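Local coordinates for aftrax (Archaeoglobus fulgidus, PDB 3ZC0), which probably cleaves RNA as part of the archaeal C3PO, an assembly of the translin family that binds duplex RNA and magnesium, at residues E[38-42]-E[121-125]; E[112-117]-E[163-169]; E[145-149]-E[174-180]. The protein carries 1 engineered substitution. Residues are numbered along the deposited sequence.

Overall arrangement
The chain is a bundle of helices, and none of the three contacts is wholly buried. Measured from centre to centre, contact 2 lies nearest the middle of the chain, about 9 Å, against 12 Å for contact 1 and 16 Å for contact 3. Helix 108-132 meets helix 6-42 in contact 1 and the start of helix 166-187 in contact 2. That last helix then packs on helix 135-153 in contact 3. Contact 1, beside the RNA, is built round a magnesium-binding carboxylate; contact 2, at a turn, is an apolar seam with a polar patch; the outlying contact 3 combines an apolar seam with a salt-bridge network. A probable hydrogen bond from R123 to T180 links contacts 1 and 3.

Contact 1. Residues E[38-42]-E[121-125]. With MG (magnesium ion), chain U.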
loop_
_atom_site.group_PDB
_atom_site.type_symbol
_atom_site.label_atom_id
_atom_site.label_comp_id
_atom_site.label_asym_id
_atom_site.label_seq_id
_atom_site.Cartn_x
_atom_site.Cartn_y
_atom_site.Cartn_z
ATOM N N ILE E 38 21.181 23.804 -0.366
ATOM C CA ILE E 38 21.781 22.773 -1.230
ATOM C C ILE E 38 21.527 23.042 -2.729
ATOM O O ILE E 38 22.455 22.975 -3.579
ATOM C CB ILE E 38 21.324 21.348 -0.856
ATOM C CG1 ILE E 38 21.669 21.037 0.599
ATOM C CG2 ILE E 38 22.003 20.334 -1.741
ATOM C CD1 ILE E 38 21.181 19.691 1.047
ATOM N N ALA E 39 20.271 23.368 -3.032
ATOM C CA ALA E 39 19.874 23.733 -4.385
ATOM C C ALA E 39 20.769 24.827 -4.923
ATOM O O ALA E 39 21.234 24.760 -6.058
ATOM C CB ALA E 39 18.429 24.217 -4.402
ATOM N N LEU E 40 20.994 25.830 -4.083
ATOM C CA LEU E 40 21.738 27.020 -4.461
ATOM C C LEU E 40 23.162 26.664 -4.834
ATOM O O LEU E 40 23.689 27.156 -5.836
ATOM C CB LEU E 40 21.711 28.054 -3.335
ATOM C CG LEU E 40 20.416 28.849 -3.320
ATOM C CD1 LEU E 40 20.285 29.606 -2.019
ATOM C CD2 LEU E 40 20.380 29.793 -4.510
ATOM N N ILE E 41 23.783 25.803 -4.034
ATOM C CA ILE E 41 25.131 25.370 -4.369
ATOM C C ILE E 41 25.146 24.731 -5.745
ATOM O O ILE E 41 26.002 25.027 -6.577
ATOM C CB ILE E 41 25.654 24.343 -3.392
ATOM C CG1 ILE E 41 25.806 24.969 -2.003
ATOM C CG2 ILE E 41 26.958 23.776 -3.927
ATOM C CD1 ILE E 41 26.343 24.011 -0.957
ATOM N N HIS E 42 24.182 23.859 -5.998
ATOM C CA HIS E 42 24.101 23.271 -7.336
ATOM C C HIS E 42 23.877 24.306 -8.463
ATOM O O HIS E 42 24.342 24.130 -9.588
ATOM C CB HIS E 42 23.040 22.171 -7.385
ATOM C CG HIS E 42 23.460 20.897 -6.722
ATOM N ND1 HIS E 42 24.615 20.222 -7.067
ATOM C CD2 HIS E 42 22.877 20.168 -5.744
ATOM C CE1 HIS E 42 24.727 19.140 -6.318
ATOM N NE2 HIS E 42 23.683 19.080 -5.511
ATOM N N GLU E 121 23.791 14.196 -3.120
ATOM C CA GLU E 121 24.082 15.566 -3.534
ATOM C C GLU E 121 25.513 15.579 -4.049
ATOM O O GLU E 121 25.841 16.245 -5.044
ATOM C CB GLU E 121 23.912 16.556 -2.380
ATOM C CG GLU E 121 22.559 16.514 -1.698
ATOM C CD GLU E 121 21.403 16.882 -2.619
ATOM O OE1 GLU E 121 21.660 17.394 -3.733
ATOM O OE2 GLU E 121 20.231 16.646 -2.229
ATOM N N LEU E 122 26.362 14.815 -3.368
ATOM C CA LEU E 122 27.724 14.651 -3.821
ATOM C C LEU E 122 27.731 14.070 -5.234
ATOM O O LEU E 122 28.478 14.542 -6.094
ATOM C CB LEU E 122 28.526 13.793 -2.842
ATOM C CG LEU E 122 28.906 14.554 -1.567
ATOM C CD1 LEU E 122 29.630 13.670 -0.579
ATOM C CD2 LEU E 122 29.762 15.752 -1.925
ATOM N N ARG E 123 26.891 13.069 -5.487
ATOM C CA ARG E 123 26.799 12.538 -6.846
ATOM C C ARG E 123 26.501 13.648 -7.856
ATOM O O ARG E 123 27.277 13.821 -8.810
ATOM C CB ARG E 123 25.788 11.399 -6.990
ATOM C CG ARG E 123 25.358 11.214 -8.436
ATOM C CD ARG E 123 24.747 9.864 -8.728
ATOM N NE ARG E 123 24.212 9.782 -10.093
ATOM C CZ ARG E 123 24.951 9.690 -11.205
ATOM N NH1 ARG E 123 26.278 9.695 -11.143
ATOM N NH2 ARG E 123 24.363 9.600 -12.394
ATOM N N ARG E 124 25.419 14.411 -7.654
ATOM C CA ARG E 124 25.150 15.531 -8.589
ATOM C C ARG E 124 26.375 16.404 -8.799
ATOM O O ARG E 124 26.796 16.604 -9.929
ATOM C CB ARG E 124 24.006 16.438 -8.147
ATOM C CG ARG E 124 22.721 15.719 -7.885
ATOM C CD ARG E 124 21.593 16.703 -7.738
ATOM N NE ARG E 124 20.310 16.015 -7.766
ATOM C CZ ARG E 124 19.645 15.631 -6.686
ATOM N NH1 ARG E 124 20.138 15.876 -5.473
ATOM N NH2 ARG E 124 18.486 15.008 -6.825
ATOM N N TYR E 125 26.952 16.887 -7.703
ATOM C CA TYR E 125 28.130 17.741 -7.763
ATOM C C TYR E 125 29.301 17.148 -8.558
ATOM O O TYR E 125 29.879 17.836 -9.399
ATOM C CB TYR E 125 28.582 18.090 -6.354
ATOM C CG TYR E 125 29.569 19.228 -6.268
ATOM C CD1 TYR E 125 29.155 20.551 -6.390
ATOM C CD2 TYR E 125 30.917 18.981 -6.048
ATOM C CE1 TYR E 125 30.063 21.596 -6.299
ATOM C CE2 TYR E 125 31.823 20.012 -5.949
ATOM C CZ TYR E 125 31.393 21.316 -6.075
ATOM O OH TYR E 125 32.308 22.334 -5.965
HETATM MG MG MG U . 18.784 15.823 -1.001
HETATM O O HOH W 1 19.922 14.178 -1.485
#
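Start with E121, because its two carboxylate oxygens do different jobs. With chi1 and chi2 both m, the side chain folds so that OE2 binds the magnesium ion at 2.1 Å while OE1 turns to H42. That histidine leaves its helix sideways, and chi1 m with chi2 of -55° swings the imidazole across the gap until NE2 donates a hydrogen bond to E121 OE1 at 3.2 Å. R124, one turn on from E121, has an extended m, t, t chain that passes CD over the H42 ring face, 4.2 Å from its centroid, a CH-pi contact. The same chain carries NH1 back to E121 OE1 at 2.8 Å, a salt bridge whose hydrogen bond is weak. The stronger polar partner of R124 is D171 of the second subunit.

These reaches are needed because the segments run almost parallel, 14° apart, with axes 11.0 Å from each other. Smaller contacts fill in: I38 CG2 sits 3.6 Å from E121 OE1, and Y125, chi1 t, brings CE1 to 4.5 Å from I41 CG2.

E86, an RNA phosphate and a water (O 2.1 Å from MG) also bind the ion, so the metal joins protein to nucleic acid. E121 has one oxygen on the metal and the other met by H42 and R124, which probably holds the carboxylate in orientation, its negative charge shared between the ion and two donors.

Contact 2. Residues E[112-117]-E[163-169]. Engineered in segment 112-117: A117 (natural residue Asp).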
loop_
_atom_site.group_PDB
_atom_site.type_symbol
_atom_site.label_atom_id
_atom_site.label_comp_id
_atom_site.label_asym_id
_atom_site.label_seq_id
_atom_site.Cartn_x
_atom_site.Cartn_y
_atom_site.Cartn_z
ATOM N N LEU E 112 23.305 10.383 11.092
ATOM C CA LEU E 112 23.611 9.274 10.183
ATOM C C LEU E 112 22.850 9.374 8.848
ATOM O O LEU E 112 23.449 9.262 7.754
ATOM C CB LEU E 112 23.322 7.934 10.874
ATOM C CG LEU E 112 24.443 7.277 11.685
ATOM C CD1 LEU E 112 25.364 8.299 12.322
ATOM C CD2 LEU E 112 23.843 6.372 12.739
ATOM N N ASN E 113 21.539 9.600 8.952
ATOM C CA ASN E 113 20.667 9.768 7.793
ATOM C C ASN E 113 21.047 10.992 6.966
ATOM O O ASN E 113 21.008 10.949 5.741
ATOM C CB ASN E 113 19.202 9.902 8.219
ATOM C CG ASN E 113 18.513 8.567 8.412
ATOM O OD1 ASN E 113 19.029 7.518 8.023
ATOM N ND2 ASN E 113 17.321 8.606 9.000
ATOM N N GLY E 114 21.385 12.089 7.639
ATOM C CA GLY E 114 21.809 13.294 6.951
ATOM C C GLY E 114 23.034 13.059 6.088
ATOM O O GLY E 114 23.082 13.507 4.934
ATOM N N PHE E 115 24.027 12.357 6.631
ATOM C CA PHE E 115 25.244 12.106 5.857
ATOM C C PHE E 115 24.965 11.179 4.681
ATOM O O PHE E 115 25.405 11.450 3.522
ATOM C CB PHE E 115 26.362 11.554 6.745
ATOM C CG PHE E 115 27.160 12.627 7.445
ATOM C CD1 PHE E 115 26.749 13.136 8.673
ATOM C CD2 PHE E 115 28.312 13.135 6.871
ATOM C CE1 PHE E 115 27.472 14.119 9.312
ATOM C CE2 PHE E 115 29.045 14.114 7.504
ATOM C CZ PHE E 115 28.620 14.610 8.727
ATOM N N ALA E 116 24.224 10.101 4.971
ATOM C CA ALA E 116 23.816 9.176 3.904
ATOM C C ALA E 116 23.115 9.933 2.767
ATOM O O ALA E 116 23.443 9.756 1.592
ATOM C CB ALA E 116 22.933 8.050 4.439
ATOM N N ALA E 117 22.180 10.801 3.141
ATOM C CA ALA E 117 21.491 11.681 2.212
ATOM C C ALA E 117 22.459 12.507 1.391
ATOM O O ALA E 117 22.259 12.692 0.180
ATOM C CB ALA E 117 20.566 12.608 2.973
ATOM N N VAL E 163 17.627 3.628 14.185
ATOM C CA VAL E 163 18.465 4.139 13.127
ATOM C C VAL E 163 17.552 4.451 11.929
ATOM O O VAL E 163 17.924 5.184 11.011
ATOM C CB VAL E 163 19.594 3.103 12.826
ATOM C CG1 VAL E 163 19.682 2.792 11.385
ATOM C CG2 VAL E 163 20.951 3.570 13.388
ATOM N N SER E 164 16.330 3.919 11.989
ATOM C CA SER E 164 15.261 4.151 10.995
ATOM C C SER E 164 15.653 3.960 9.524
ATOM O O SER E 164 15.919 2.844 9.074
ATOM C CB SER E 164 14.593 5.520 11.186
ATOM O OG SER E 164 15.398 6.570 10.676
ATOM N N GLY E 165 15.679 5.051 8.773
ATOM C CA GLY E 165 15.851 4.945 7.337
ATOM C C GLY E 165 17.205 4.504 6.796
ATOM O O GLY E 165 17.323 4.251 5.594
ATOM N N LEU E 166 18.210 4.400 7.663
ATOM C CA LEU E 166 19.600 4.230 7.237
ATOM C C LEU E 166 19.846 3.175 6.147
ATOM O O LEU E 166 20.420 3.487 5.121
ATOM C CB LEU E 166 20.492 3.931 8.432
ATOM C CG LEU E 166 21.815 4.674 8.572
ATOM C CD1 LEU E 166 22.843 3.752 9.183
ATOM C CD2 LEU E 166 22.292 5.191 7.256
ATOM N N ARG E 167 19.424 1.934 6.365
ATOM C CA ARG E 167 19.703 0.863 5.403
ATOM C C ARG E 167 19.262 1.213 3.977
ATOM O O ARG E 167 20.049 1.086 3.020
ATOM C CB ARG E 167 19.056 -0.447 5.854
ATOM C CG ARG E 167 20.046 -1.563 6.137
ATOM C CD ARG E 167 20.678 -2.059 4.844
ATOM N NE ARG E 167 21.699 -3.071 5.093
ATOM C CZ ARG E 167 22.879 -3.109 4.480
ATOM N NH1 ARG E 167 23.193 -2.189 3.573
ATOM N NH2 ARG E 167 23.744 -4.069 4.778
ATOM N N LYS E 168 18.015 1.668 3.842
ATOM C CA LYS E 168 17.502 2.073 2.533
ATOM C C LYS E 168 18.349 3.203 1.948
ATOM O O LYS E 168 18.757 3.139 0.779
ATOM C CB LYS E 168 16.019 2.472 2.587
ATOM N N LYS E 169 18.637 4.218 2.761
ATOM C CA LYS E 169 19.407 5.371 2.288
ATOM C C LYS E 169 20.763 4.940 1.786
ATOM O O LYS E 169 21.197 5.375 0.723
ATOM C CB LYS E 169 19.578 6.441 3.372
ATOM C CG LYS E 169 18.269 7.060 3.873
ATOM C CD LYS E 169 18.348 8.588 3.905
ATOM C CE LYS E 169 17.013 9.179 4.362
ATOM N NZ LYS E 169 16.562 8.618 5.691
#
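Helix 166-187 comes in here through a type II' turn from V163 to L166, laid against one flank of helix 108-132. V163 opens the apolar side: its CG2 lies 4.1 Å from L112 CD2, at the edge of a patch that also takes in F155 and, at L112, C9 of the third subunit. S164 follows at the first corner of the turn, with positive phi (50/-112), and its hydroxyl folds back so that OG donates to V163 O at 2.9 Å. G165 takes the second corner. A CB there would point at helix 108-132 but would fall 2.7 Å from K169 NZ, so the missing side chain gives the lysine its space. The L166 N to V163 O bond that closes the turn is weak, at 3.5 Å.

L166 lies across a full turn of the opposing helix: its CG is 4.3 Å from L112 CB, and its CD2 is 4.1 Å from A116 CB. K169, its backbone N bonded to G165 O at 3.1 Å, sets CB 3.9 Å from A116 CB and then runs back along the helix to bring NZ within 3.3 Å of N113 CG, beside Q82 of helix 73-94.

N113 is thus the polar middle, facing turn and lysine at once, while leucine, alanine and valine make the dry side. A117 is an engineered replacement of Asp; its side chain is about 5 Å from the bound magnesium, so the deposited protein lacks the carboxylate that the natural Asp would probably put near the metal, whose bound carboxylates come from E86 and E121.

Contact 3. Residues E[145-149]-E[174-180]; sequences MEKIY and RGGIERT
A very short salt bridge marks this contact: R174 NH2 stands just 2.5 Å from E146 OE1. The arginine gets there through a non-rotameric path, with chi1 -146°, chi2 -19° and chi3 112°, all between rotamer wells, while E146 is m, m. A weak second bond joins R174 NH1 to E146 OE2 at 3.5 Å, and NH1 also reaches E178 OE2 at 2.9 Å, so that E146, R174 and E178 form one network; E146 OE2 has a further salt bridge with K181. R174 CZ lies over the face of the Y149 ring, 4.5 Å from its centroid, a cation-pi contact.

Build both segments as regular helix, with an angle of 155° between their N-to-C directions (signed crossing -155°) and axes 10.2 Å apart. In the register, M145 faces I177 (CA atoms 6.7 Å apart) and Y149 faces R174 (7.1 Å). The apolar seam is M145 (m, t, p), whose CE touches I177 CG1 at 3.6 Å, and Y149 (chi1 t), whose CB meets I177 CD1 at 3.7 Å; I177 is m, t. T180 OG1 donates a hydrogen bond to G176 O at 2.9 Å and also meets R123.

This is near-antiparallel helix packing, an apolar seam flanked by a salt-bridge network. Beyond it, R179 forms a salt bridge with an RNA phosphate, R124 of the fourth subunit packs on Y149, and helix 108-132 lies against helix 135-153, with L122 packed on M145 and I148.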
loop_
_atom_site.group_PDB
_atom_site.type_symbol
_atom_site.label_atom_id
_atom_site.label_comp_id
_atom_site.label_asym_id
_atom_site.label_seq_id
_atom_site.Cartn_x
_atom_site.Cartn_y
_atom_site.Cartn_z
ATOM N N MET E 145 32.371 10.217 -0.905
ATOM C CA MET E 145 31.187 9.367 -1.076
ATOM C C MET E 145 31.441 7.971 -0.556
ATOM O O MET E 145 30.733 7.477 0.338
ATOM C CB MET E 145 30.770 9.303 -2.550
ATOM C CG MET E 145 30.106 10.596 -3.034
ATOM S SD MET E 145 29.772 10.701 -4.803
ATOM C CE MET E 145 28.844 9.169 -5.026
ATOM N N GLU E 146 32.471 7.349 -1.110
ATOM C CA GLU E 146 32.905 6.041 -0.660
ATOM C C GLU E 146 33.179 6.002 0.854
ATOM O O GLU E 146 32.832 5.022 1.518
ATOM C CB GLU E 146 34.149 5.611 -1.437
ATOM C CG GLU E 146 33.894 5.074 -2.835
ATOM C CD GLU E 146 33.429 3.622 -2.844
ATOM O OE1 GLU E 146 33.015 3.107 -1.775
ATOM O OE2 GLU E 146 33.486 2.991 -3.924
ATOM N N LYS E 147 33.788 7.062 1.397
ATOM C CA LYS E 147 34.133 7.102 2.819
ATOM C C LYS E 147 32.875 7.025 3.658
ATOM O O LYS E 147 32.731 6.132 4.488
ATOM C CB LYS E 147 34.911 8.367 3.176
ATOM N N ILE E 148 31.965 7.966 3.426
ATOM C CA ILE E 148 30.674 8.001 4.088
ATOM C C ILE E 148 29.988 6.652 4.004
ATOM O O ILE E 148 29.499 6.146 5.011
ATOM C CB ILE E 148 29.751 9.045 3.464
ATOM C CG1 ILE E 148 30.350 10.445 3.582
ATOM C CG2 ILE E 148 28.407 9.036 4.144
ATOM C CD1 ILE E 148 29.590 11.513 2.776
ATOM N N TYR E 149 29.955 6.052 2.819
ATOM C CA TYR E 149 29.341 4.731 2.716
ATOM C C TYR E 149 29.994 3.758 3.682
ATOM O O TYR E 149 29.306 3.138 4.500
ATOM C CB TYR E 149 29.374 4.160 1.290
ATOM C CG TYR E 149 28.640 2.825 1.185
ATOM C CD1 TYR E 149 27.251 2.780 1.095
ATOM C CD2 TYR E 149 29.332 1.611 1.198
ATOM C CE1 TYR E 149 26.574 1.565 1.014
ATOM C CE2 TYR E 149 28.660 0.393 1.115
ATOM C CZ TYR E 149 27.282 0.373 1.026
ATOM O OH TYR E 149 26.602 -0.830 0.941
ATOM N N ARG E 174 24.824 3.547 -2.329
ATOM C CA ARG E 174 25.689 2.590 -3.010
ATOM C C ARG E 174 25.451 2.701 -4.499
ATOM O O ARG E 174 26.395 2.832 -5.298
ATOM C CB ARG E 174 25.370 1.170 -2.565
ATOM C CG ARG E 174 26.559 0.184 -2.501
ATOM C CD ARG E 174 27.771 0.611 -3.311
ATOM N NE ARG E 174 28.897 0.951 -2.440
ATOM C CZ ARG E 174 30.083 1.390 -2.860
ATOM N NH1 ARG E 174 30.324 1.540 -4.147
ATOM N NH2 ARG E 174 31.035 1.676 -1.982
ATOM N N GLY E 175 24.174 2.664 -4.868
ATOM C CA GLY E 175 23.798 2.837 -6.265
ATOM C C GLY E 175 24.384 4.098 -6.877
ATOM O O GLY E 175 25.019 4.056 -7.927
ATOM N N GLY E 176 24.177 5.221 -6.205
ATOM C CA GLY E 176 24.743 6.479 -6.640
ATOM C C GLY E 176 26.243 6.412 -6.861
ATOM O O GLY E 176 26.721 6.816 -7.910
ATOM N N ILE E 177 26.982 5.908 -5.879
ATOM C CA ILE E 177 28.431 5.795 -5.994
ATOM C C ILE E 177 28.790 5.027 -7.266
ATOM O O ILE E 177 29.608 5.477 -8.059
ATOM C CB ILE E 177 29.052 5.087 -4.768
ATOM C CG1 ILE E 177 28.778 5.866 -3.498
ATOM C CG2 ILE E 177 30.543 4.940 -4.924
ATOM C CD1 ILE E 177 28.857 4.996 -2.260
ATOM N N GLU E 178 28.162 3.877 -7.475
ATOM C CA GLU E 178 28.517 3.086 -8.637
ATOM C C GLU E 178 28.214 3.835 -9.914
ATOM O O GLU E 178 29.020 3.856 -10.836
ATOM C CB GLU E 178 27.769 1.782 -8.642
ATOM C CG GLU E 178 28.664 0.624 -8.509
ATOM C CD GLU E 178 29.201 0.496 -7.106
ATOM O OE1 GLU E 178 28.378 0.239 -6.199
ATOM O OE2 GLU E 178 30.439 0.646 -6.915
ATOM N N ARG E 179 27.045 4.455 -9.957
ATOM C CA ARG E 179 26.638 5.182 -11.144
ATOM C C ARG E 179 27.715 6.235 -11.424
ATOM O O ARG E 179 28.218 6.348 -12.541
ATOM C CB ARG E 179 25.235 5.791 -10.958
ATOM C CG ARG E 179 24.486 6.123 -12.257
ATOM C CD ARG E 179 23.002 6.482 -12.014
ATOM N NE ARG E 179 22.214 5.372 -11.472
ATOM C CZ ARG E 179 21.715 5.325 -10.235
ATOM N NH1 ARG E 179 21.915 6.332 -9.385
ATOM N NH2 ARG E 179 21.008 4.268 -9.839
ATOM N N THR E 180 28.116 6.949 -10.383
ATOM C CA THR E 180 29.116 7.986 -10.523
ATOM C C THR E 180 30.433 7.403 -11.048
ATOM O O THR E 180 31.058 7.981 -11.934
ATOM C CB THR E 180 29.295 8.787 -9.204
ATOM O OG1 THR E 180 28.013 9.265 -8.773
ATOM C CG2 THR E 180 30.217 9.992 -9.405
#